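Local coordinates for leucyl-trna synthetase (Plasmodium falciparum, PDB 5FOC), which probably attaches leucine to its tRNA and, through the editing domain present here, is thought to hydrolyse wrongly aminoacylated tRNA, at residues 255-263 against 292-300; 125-133 against 352-363. The protein carries 2 engineered substitutions. All coordinates share one frame; numbering follows the deposited sequence.

Contact 1 (255-263 against 292-300); sequences VPCVSSDST and NNSESCIEL
The Asp261 carboxylate meets 292-300 edge-on: Ser296 OG donates to OD1 at 2.7 Å and the backbone N of Cys297 donates to OD2 at 2.9 Å. Both bonds use the syn lone pairs, on the side where the two oxygens face each other, so consecutive residues clasp the group and limit its rotation. At the flank of the carboxylate, Cys297 CB lies 3.4 Å from Asp261 OD2. A water is a second donor to OD1, at 2.7 Å, and the third to the carboxylate; it passes its other proton to Ile298 O. Three donors thus satisfy this buried group. Ser296 OG is itself held by the backbone N of Asn306, which helps to aim it.

The segment 255-263 links strand 254-257 to helix 263-274 in the editing domain of a class I synthetase; Asp261 stands just before Ser262, the helix N-cap, and its own N bonds back to Val258 O in a tight turn. One residue earlier, Ser260 N donates to Ser294 OG (3.2 Å, 159°). The Ser260 and Ser294 hydroxyls also lie 2.7 Å apart, tip to tip. Ser294 OG is swung opposite its own backbone N (chi1 173°), a rotation that carries it to this turn, where Gly135 O is a further partner. On its flank Val258 CG1 comes within 3.5 Å of the same oxygen. Ser259 OG, bonded to Asn137, leans alongside Ser294 CB at 3.3 Å.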
loop_
_atom_site.group_PDB
_atom_site.type_symbol
_atom_site.label_atom_id
_atom_site.label_comp_id
_atom_site.label_asym_id
_atom_site.label_seq_id
_atom_site.Cartn_x
_atom_site.Cartn_y
_atom_site.Cartn_z
ATOM N N VAL A 255 1.556 2.473 -2.382
ATOM C CA VAL A 255 0.496 3.347 -2.760
ATOM C C VAL A 255 -0.663 2.665 -3.498
ATOM O O VAL A 255 -0.428 1.806 -4.328
ATOM C CB VAL A 255 1.017 4.528 -3.575
ATOM C CG1 VAL A 255 2.019 5.345 -2.743
ATOM C CG2 VAL A 255 1.656 4.102 -4.841
ATOM N N PRO A 256 -1.873 3.101 -3.209
ATOM C CA PRO A 256 -3.033 2.650 -3.989
ATOM C C PRO A 256 -2.918 3.136 -5.398
ATOM O O PRO A 256 -2.511 4.293 -5.635
ATOM C CB PRO A 256 -4.240 3.257 -3.270
ATOM C CG PRO A 256 -3.694 4.076 -2.142
ATOM C CD PRO A 256 -2.235 4.025 -2.120
ATOM N N CYS A 257 -3.216 2.286 -6.386
ATOM C CA CYS A 257 -3.299 2.651 -7.764
ATOM C C CYS A 257 -4.756 3.034 -8.000
ATOM O O CYS A 257 -5.660 2.197 -7.796
ATOM C CB CYS A 257 -2.922 1.466 -8.680
ATOM S SG CYS A 257 -3.156 1.840 -10.413
ATOM N N VAL A 258 -5.015 4.294 -8.371
ATOM C CA VAL A 258 -6.313 4.718 -8.856
ATOM C C VAL A 258 -6.125 5.305 -10.223
ATOM O O VAL A 258 -6.015 6.528 -10.374
ATOM C CB VAL A 258 -7.048 5.729 -7.944
ATOM C CG1 VAL A 258 -8.488 5.979 -8.419
ATOM C CG2 VAL A 258 -7.056 5.241 -6.532
ATOM N N SER A 259 -6.118 4.468 -11.252
ATOM C CA SER A 259 -5.687 4.893 -12.574
ATOM C C SER A 259 -6.625 5.875 -13.267
ATOM O O SER A 259 -6.189 6.649 -14.131
ATOM C CB SER A 259 -5.336 3.725 -13.474
ATOM O OG SER A 259 -6.474 2.887 -13.590
ATOM N N SER A 260 -7.877 5.914 -12.841
ATOM C CA SER A 260 -8.831 6.872 -13.375
ATOM C C SER A 260 -8.522 8.292 -12.964
ATOM O O SER A 260 -8.776 9.167 -13.741
ATOM C CB SER A 260 -10.259 6.549 -12.916
ATOM O OG SER A 260 -10.343 6.387 -11.526
ATOM N N ASP A 261 -8.054 8.448 -11.732
ATOM C CA ASP A 261 -8.006 9.778 -11.088
ATOM C C ASP A 261 -6.628 10.311 -10.827
ATOM O O ASP A 261 -6.498 11.479 -10.296
ATOM C CB ASP A 261 -8.741 9.682 -9.788
ATOM C CG ASP A 261 -10.238 9.387 -9.980
ATOM O OD1 ASP A 261 -10.817 9.789 -11.017
ATOM O OD2 ASP A 261 -10.830 8.829 -9.035
ATOM N N SER A 262 -5.604 9.575 -11.215
ATOM C CA SER A 262 -4.214 9.967 -11.010
ATOM C C SER A 262 -3.424 9.719 -12.274
ATOM O O SER A 262 -3.436 8.610 -12.809
ATOM C CB SER A 262 -3.588 9.214 -9.859
ATOM O OG SER A 262 -2.177 9.186 -9.958
ATOM N N THR A 263 -2.750 10.750 -12.782
ATOM C CA THR A 263 -1.982 10.630 -14.011
ATOM C C THR A 263 -0.756 9.741 -13.837
ATOM O O THR A 263 -0.409 9.008 -14.768
ATOM C CB THR A 263 -1.604 11.999 -14.582
ATOM O OG1 THR A 263 -2.807 12.704 -14.876
ATOM C CG2 THR A 263 -0.800 11.862 -15.840
ATOM N N ASN A 292 -7.887 -4.624 -14.819
ATOM C CA ASN A 292 -8.844 -4.151 -13.819
ATOM C C ASN A 292 -9.190 -2.709 -14.167
ATOM O O ASN A 292 -8.277 -1.882 -14.431
ATOM C CB ASN A 292 -8.276 -4.149 -12.392
ATOM C CG ASN A 292 -8.062 -5.511 -11.822
ATOM O OD1 ASN A 292 -8.580 -6.543 -12.395
ATOM N ND2 ASN A 292 -7.373 -5.596 -10.703
ATOM N N ASN A 293 -10.477 -2.400 -14.125
ATOM C CA ASN A 293 -11.011 -1.037 -14.306
ATOM C C ASN A 293 -10.963 -0.282 -13.005
ATOM O O ASN A 293 -11.253 -0.860 -11.950
ATOM C CB ASN A 293 -12.492 -1.094 -14.736
ATOM C CG ASN A 293 -13.049 0.268 -15.135
ATOM O OD1 ASN A 293 -12.814 0.745 -16.239
ATOM N ND2 ASN A 293 -13.759 0.908 -14.226
ATOM N N SER A 294 -10.632 1.019 -13.088
ATOM C CA SER A 294 -10.687 1.957 -11.964
ATOM C C SER A 294 -11.883 2.881 -12.123
ATOM O O SER A 294 -11.943 3.606 -13.092
ATOM C CB SER A 294 -9.429 2.754 -12.027
ATOM O OG SER A 294 -9.484 3.822 -11.042
ATOM N N GLU A 295 -12.853 2.808 -11.213
ATOM C CA GLU A 295 -14.045 3.606 -11.302
ATOM C C GLU A 295 -13.628 5.045 -10.904
ATOM O O GLU A 295 -13.146 5.222 -9.826
ATOM C CB GLU A 295 -15.109 3.119 -10.341
ATOM C CG GLU A 295 -16.439 3.826 -10.476
ATOM C CD GLU A 295 -17.216 3.409 -11.701
ATOM O OE1 GLU A 295 -17.265 2.176 -12.010
ATOM O OE2 GLU A 295 -17.763 4.329 -12.357
ATOM N N SER A 296 -13.817 5.983 -11.809
ATOM C CA SER A 296 -13.423 7.401 -11.554
ATOM C C SER A 296 -14.314 7.980 -10.465
ATOM O O SER A 296 -15.558 7.847 -10.485
ATOM C CB SER A 296 -13.544 8.205 -12.831
ATOM O OG SER A 296 -12.998 9.514 -12.638
ATOM N N CYS A 297 -13.661 8.594 -9.479
ATOM C CA CYS A 297 -14.323 9.175 -8.307
ATOM C C CYS A 297 -14.516 10.702 -8.397
ATOM O O CYS A 297 -15.299 11.219 -7.631
ATOM C CB CYS A 297 -13.533 8.856 -7.017
ATOM S SG CYS A 297 -13.463 7.059 -6.731
ATOM N N ILE A 298 -13.887 11.311 -9.393
ATOM C CA ILE A 298 -13.773 12.796 -9.436
ATOM C C ILE A 298 -13.989 13.279 -10.865
ATOM O O ILE A 298 -13.285 12.853 -11.780
ATOM C CB ILE A 298 -12.403 13.326 -8.936
ATOM C CG1 ILE A 298 -12.154 12.947 -7.474
ATOM C CG2 ILE A 298 -12.367 14.882 -9.000
ATOM C CD1 ILE A 298 -10.745 13.162 -6.980
ATOM N N GLU A 299 -14.905 14.235 -11.025
ATOM C CA GLU A 299 -15.093 14.896 -12.301
ATOM C C GLU A 299 -14.661 16.372 -12.183
ATOM O O GLU A 299 -14.822 17.007 -11.140
ATOM C CB GLU A 299 -16.517 14.802 -12.804
ATOM C CG GLU A 299 -17.592 15.463 -11.975
ATOM C CD GLU A 299 -18.912 15.542 -12.715
ATOM O OE1 GLU A 299 -19.023 14.968 -13.821
ATOM O OE2 GLU A 299 -19.849 16.160 -12.181
ATOM N N LEU A 300 -14.074 16.882 -13.246
ATOM C CA LEU A 300 -13.681 18.283 -13.286
ATOM C C LEU A 300 -14.634 18.933 -14.261
ATOM O O LEU A 300 -14.961 18.336 -15.303
ATOM C CB LEU A 300 -12.235 18.459 -13.727
ATOM C CG LEU A 300 -11.205 18.228 -12.610
ATOM C CD1 LEU A 300 -9.813 18.244 -13.177
ATOM C CD2 LEU A 300 -11.360 19.278 -11.530
HETATM O O HOH W 1 -10.874 12.018 -12.499
#

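Contact 2 (125-133 against 352-363); sequences GSTLKPETA and TFNCRKLAKQNI
Leu128 O sits directly over one face of the Arg356 guanidinium, 3.2 Å from CZ, while the edge of the same group is gripped by Glu131. The carbonyl oxygen approaches from above the plane, where its angles to NE and NH1 are too poor for hydrogen bonding; the contact is instead probably electrostatic, a partial negative charge laid on a delocalised positive one. At the edge the salt bridge is side-on and two-pronged: Arg356 NE reaches Glu131 OE1 at 2.7 Å, and NH2 reaches OE2 at 2.8 Å, almost straight at 176°. Both oxygens lie near the guanidinium plane, but the carboxylate is tilted, its plane 31° from that of the guanidinium, and OE1 is met from above its own plane. Arg356 folds back through bends at chi2 and chi3 to bring its head over the turn, and Glu131 is likewise bent, its CG placed between backbone N and carbonyl (chi1 69°).

Beside this bridge runs an apolar seam. Pro130 lies against one flank of helix 352-365, with CD at 3.9 Å from Arg356 CD, CG at 3.8 Å from Lys360 CG and CB at 3.7 Å from Ile363 CD1. In one of its two conformers, Cys355 SG comes within 3.5 Å of Glu131 CB, and Ala359 allows the 3-10 segment that starts at Pro130 to come close. This segment begins beyond strand 120-127, after an ST turn made by Thr127 OG1 and Lys129 N. Around it, Tyr333 and Tyr337 of helix 325-339 touch Arg356, Met342 of strand 341-342 touches Glu131 and Cys355, and strand 7-15 packs on Pro130 through Thr9, while its Glu7 pairs with Lys360 NZ.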
loop_
_atom_site.group_PDB
_atom_site.type_symbol
_atom_site.label_atom_id
_atom_site.label_comp_id
_atom_site.label_asym_id
_atom_site.label_seq_id
_atom_site.Cartn_x
_atom_site.Cartn_y
_atom_site.Cartn_z
ATOM N N GLY A 125 -1.039 1.273 2.760
ATOM C CA GLY A 125 -1.040 2.042 1.540
ATOM C C GLY A 125 -1.115 3.502 1.967
ATOM O O GLY A 125 -1.867 3.790 2.848
ATOM N N SER A 126 -0.424 4.357 1.250
ATOM C CA SER A 126 -0.401 5.803 1.621
ATOM C C SER A 126 -1.012 6.623 0.482
ATOM O O SER A 126 -0.647 6.412 -0.686
ATOM C CB SER A 126 1.049 6.140 1.820
ATOM O OG SER A 126 1.056 7.521 2.192
ATOM N N THR A 127 -1.887 7.586 0.809
ATOM C CA THR A 127 -2.515 8.431 -0.188
ATOM C C THR A 127 -2.728 9.858 0.366
ATOM O O THR A 127 -3.045 10.024 1.562
ATOM C CB THR A 127 -3.865 7.834 -0.706
ATOM O OG1 THR A 127 -4.365 8.617 -1.778
ATOM C CG2 THR A 127 -4.893 7.751 0.368
ATOM N N LEU A 128 -2.606 10.816 -0.551
ATOM C CA LEU A 128 -3.080 12.172 -0.297
ATOM C C LEU A 128 -4.454 12.437 -0.834
ATOM O O LEU A 128 -5.011 13.494 -0.651
ATOM C CB LEU A 128 -2.099 13.180 -0.902
ATOM C CG LEU A 128 -0.687 13.103 -0.315
ATOM C CD1 LEU A 128 0.294 13.889 -1.156
ATOM C CD2 LEU A 128 -0.724 13.530 1.132
ATOM N N LYS A 129 -5.085 11.407 -1.464
ATOM C CA LYS A 129 -6.374 11.569 -2.024
ATOM C C LYS A 129 -7.284 10.416 -1.555
ATOM O O LYS A 129 -7.717 9.574 -2.390
ATOM C CB LYS A 129 -6.307 11.577 -3.551
ATOM C CG LYS A 129 -5.345 12.463 -4.291
ATOM C CD LYS A 129 -5.651 12.284 -5.791
ATOM C CE LYS A 129 -4.537 12.712 -6.716
ATOM N NZ LYS A 129 -4.936 12.716 -8.155
ATOM N N PRO A 130 -7.571 10.334 -0.248
ATOM C CA PRO A 130 -8.394 9.207 0.271
ATOM C C PRO A 130 -9.764 9.086 -0.337
ATOM O O PRO A 130 -10.271 7.944 -0.409
ATOM C CB PRO A 130 -8.506 9.454 1.770
ATOM C CG PRO A 130 -8.179 10.958 1.909
ATOM C CD PRO A 130 -7.193 11.271 0.835
ATOM N N GLU A 131 -10.340 10.173 -0.824
ATOM C CA GLU A 131 -11.655 10.205 -1.466
ATOM C C GLU A 131 -11.718 9.357 -2.764
ATOM O O GLU A 131 -12.804 9.180 -3.314
ATOM C CB GLU A 131 -12.130 11.658 -1.720
ATOM C CG GLU A 131 -11.354 12.442 -2.780
ATOM C CD GLU A 131 -9.942 12.928 -2.374
ATOM O OE1 GLU A 131 -9.524 12.792 -1.190
ATOM O OE2 GLU A 131 -9.239 13.454 -3.276
ATOM N N THR A 132 -10.561 9.007 -3.303
ATOM C CA THR A 132 -10.448 8.200 -4.527
ATOM C C THR A 132 -10.331 6.709 -4.214
ATOM O O THR A 132 -10.260 5.947 -5.167
ATOM C CB THR A 132 -9.211 8.649 -5.377
ATOM O OG1 THR A 132 -7.971 8.292 -4.737
ATOM C CG2 THR A 132 -9.266 10.223 -5.659
ATOM N N ALA A 133 -10.332 6.303 -2.957
ATOM C CA ALA A 133 -10.051 4.901 -2.603
ATOM C C ALA A 133 -11.066 3.937 -3.235
ATOM O O ALA A 133 -10.721 2.734 -3.511
ATOM C CB ALA A 133 -10.027 4.706 -1.118
ATOM N N THR A 352 -15.126 17.773 -4.026
ATOM C CA THR A 352 -13.928 17.085 -3.585
ATOM C C THR A 352 -13.280 17.800 -2.398
ATOM O O THR A 352 -12.767 17.187 -1.474
ATOM C CB THR A 352 -12.962 16.952 -4.765
ATOM O OG1 THR A 352 -13.622 16.281 -5.870
ATOM C CG2 THR A 352 -11.725 16.239 -4.397
ATOM N N PHE A 353 -13.333 19.124 -2.431
ATOM C CA PHE A 353 -12.760 19.872 -1.323
ATOM C C PHE A 353 -13.296 19.455 0.047
ATOM O O PHE A 353 -12.510 19.263 0.989
ATOM C CB PHE A 353 -13.013 21.336 -1.573
ATOM C CG PHE A 353 -12.382 22.233 -0.547
ATOM C CD1 PHE A 353 -11.061 22.629 -0.676
ATOM C CD2 PHE A 353 -13.095 22.627 0.566
ATOM C CE1 PHE A 353 -10.492 23.502 0.282
ATOM C CE2 PHE A 353 -12.525 23.476 1.507
ATOM C CZ PHE A 353 -11.211 23.867 1.384
ATOM N N ASN A 354 -14.623 19.265 0.129
ATOM C CA ASN A 354 -15.272 18.849 1.359
ATOM C C ASN A 354 -15.044 17.319 1.606
ATOM O O ASN A 354 -14.789 16.862 2.749
ATOM C CB ASN A 354 -16.775 19.220 1.307
ATOM C CG ASN A 354 -17.032 20.737 1.112
ATOM O OD1 ASN A 354 -17.713 21.156 0.143
ATOM N ND2 ASN A 354 -16.517 21.539 2.004
ATOM N N CYS A 355 -15.108 16.537 0.529
ATOM C CA CYS A 355 -15.054 15.085 0.625
ATOM C C CYS A 355 -13.726 14.562 1.164
ATOM O O CYS A 355 -13.676 13.554 1.881
ATOM C CB CYS A 355 -15.270 14.497 -0.752
ATOM S SG CYS A 355 -15.348 12.706 -0.694
ATOM N N ARG A 356 -12.639 15.237 0.764
ATOM C CA ARG A 356 -11.288 14.986 1.308
ATOM C C ARG A 356 -11.317 14.820 2.842
ATOM O O ARG A 356 -10.741 13.878 3.411
ATOM C CB ARG A 356 -10.412 16.180 0.954
ATOM C CG ARG A 356 -9.038 16.230 1.615
ATOM C CD ARG A 356 -8.185 15.070 1.190
ATOM N NE ARG A 356 -8.144 14.951 -0.268
ATOM C CZ ARG A 356 -7.383 15.659 -1.095
ATOM N NH1 ARG A 356 -6.555 16.632 -0.638
ATOM N NH2 ARG A 356 -7.449 15.425 -2.402
ATOM N N LYS A 357 -11.994 15.763 3.506
ATOM C CA LYS A 357 -12.076 15.773 4.968
ATOM C C LYS A 357 -12.986 14.662 5.475
ATOM O O LYS A 357 -12.607 13.962 6.397
ATOM C CB LYS A 357 -12.484 17.183 5.547
ATOM C CG LYS A 357 -11.447 18.299 5.401
ATOM C CD LYS A 357 -12.026 19.653 5.865
ATOM C CE LYS A 357 -11.183 20.915 5.519
ATOM N NZ LYS A 357 -11.935 22.224 5.198
ATOM N N LEU A 358 -14.141 14.465 4.828
ATOM C CA LEU A 358 -15.105 13.476 5.267
ATOM C C LEU A 358 -14.527 12.094 5.102
ATOM O O LEU A 358 -14.658 11.266 5.998
ATOM C CB LEU A 358 -16.421 13.569 4.482
ATOM C CG LEU A 358 -17.294 14.787 4.743
ATOM C CD1 LEU A 358 -18.562 14.654 3.941
ATOM C CD2 LEU A 358 -17.669 14.944 6.212
ATOM N N ALA A 359 -13.866 11.855 3.965
ATOM C CA ALA A 359 -13.311 10.524 3.668
ATOM C C ALA A 359 -12.210 10.158 4.672
ATOM O O ALA A 359 -12.149 9.026 5.159
ATOM C CB ALA A 359 -12.800 10.457 2.246
ATOM N N LYS A 360 -11.364 11.131 5.007
ATOM C CA LYS A 360 -10.398 10.940 6.104
ATOM C C LYS A 360 -11.072 10.541 7.408
ATOM O O LYS A 360 -10.631 9.588 8.057
ATOM C CB LYS A 360 -9.577 12.195 6.356
ATOM C CG LYS A 360 -8.394 12.316 5.463
ATOM C CD LYS A 360 -7.594 13.549 5.941
ATOM C CE LYS A 360 -6.320 13.703 5.141
ATOM N NZ LYS A 360 -5.631 14.967 5.471
ATOM N N GLN A 361 -12.129 11.287 7.778
ATOM C CA GLN A 361 -12.949 10.985 8.956
ATOM C C GLN A 361 -13.536 9.558 8.919
ATOM O O GLN A 361 -13.438 8.837 9.910
ATOM C CB GLN A 361 -14.088 12.024 9.142
ATOM C CG GLN A 361 -13.579 13.426 9.535
ATOM C CD GLN A 361 -14.671 14.488 9.574
ATOM O OE1 GLN A 361 -15.859 14.189 9.458
ATOM N NE2 GLN A 361 -14.262 15.748 9.752
ATOM N N ASN A 362 -14.105 9.153 7.776
ATOM C CA ASN A 362 -14.849 7.906 7.683
ATOM C C ASN A 362 -13.879 6.762 7.724
ATOM O O ASN A 362 -14.121 5.754 8.412
ATOM C CB ASN A 362 -15.704 7.855 6.405
ATOM C CG ASN A 362 -16.878 8.839 6.434
ATOM O OD1 ASN A 362 -17.434 9.155 7.502
ATOM N ND2 ASN A 362 -17.276 9.315 5.254
ATOM N N ILE A 363 -12.769 6.918 7.003
ATOM C CA ILE A 363 -11.751 5.861 6.968
ATOM C C ILE A 363 -11.220 5.575 8.362
ATOM O O ILE A 363 -11.131 4.399 8.755
ATOM C CB ILE A 363 -10.607 6.202 6.013
ATOM C CG1 ILE A 363 -11.128 6.146 4.576
ATOM C CG2 ILE A 363 -9.373 5.314 6.262
ATOM C CD1 ILE A 363 -10.178 6.657 3.520
#

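In the fold
The segments follow the chain in the order 125-133, 255-263, 292-300, 352-363, so contact 1 is nested within the loop that contact 2 closes; the two centres lie 13 Å apart. Strands 120-127 and 254-257 belong to the same mixed sheet and meet through a backbone bond between Ser126 and Ile254. Just past the strand ends the two loops touch: Lys129 NZ makes a weak hydrogen bond to Asp261 O, and Gln336 of helix 325-339 bonds to both of those atoms. Ile298 CD1 also packs against Thr132 CG2 at 3.5 Å. Together the contacts tie late segments of the editing domain to the ends of its sheet strands.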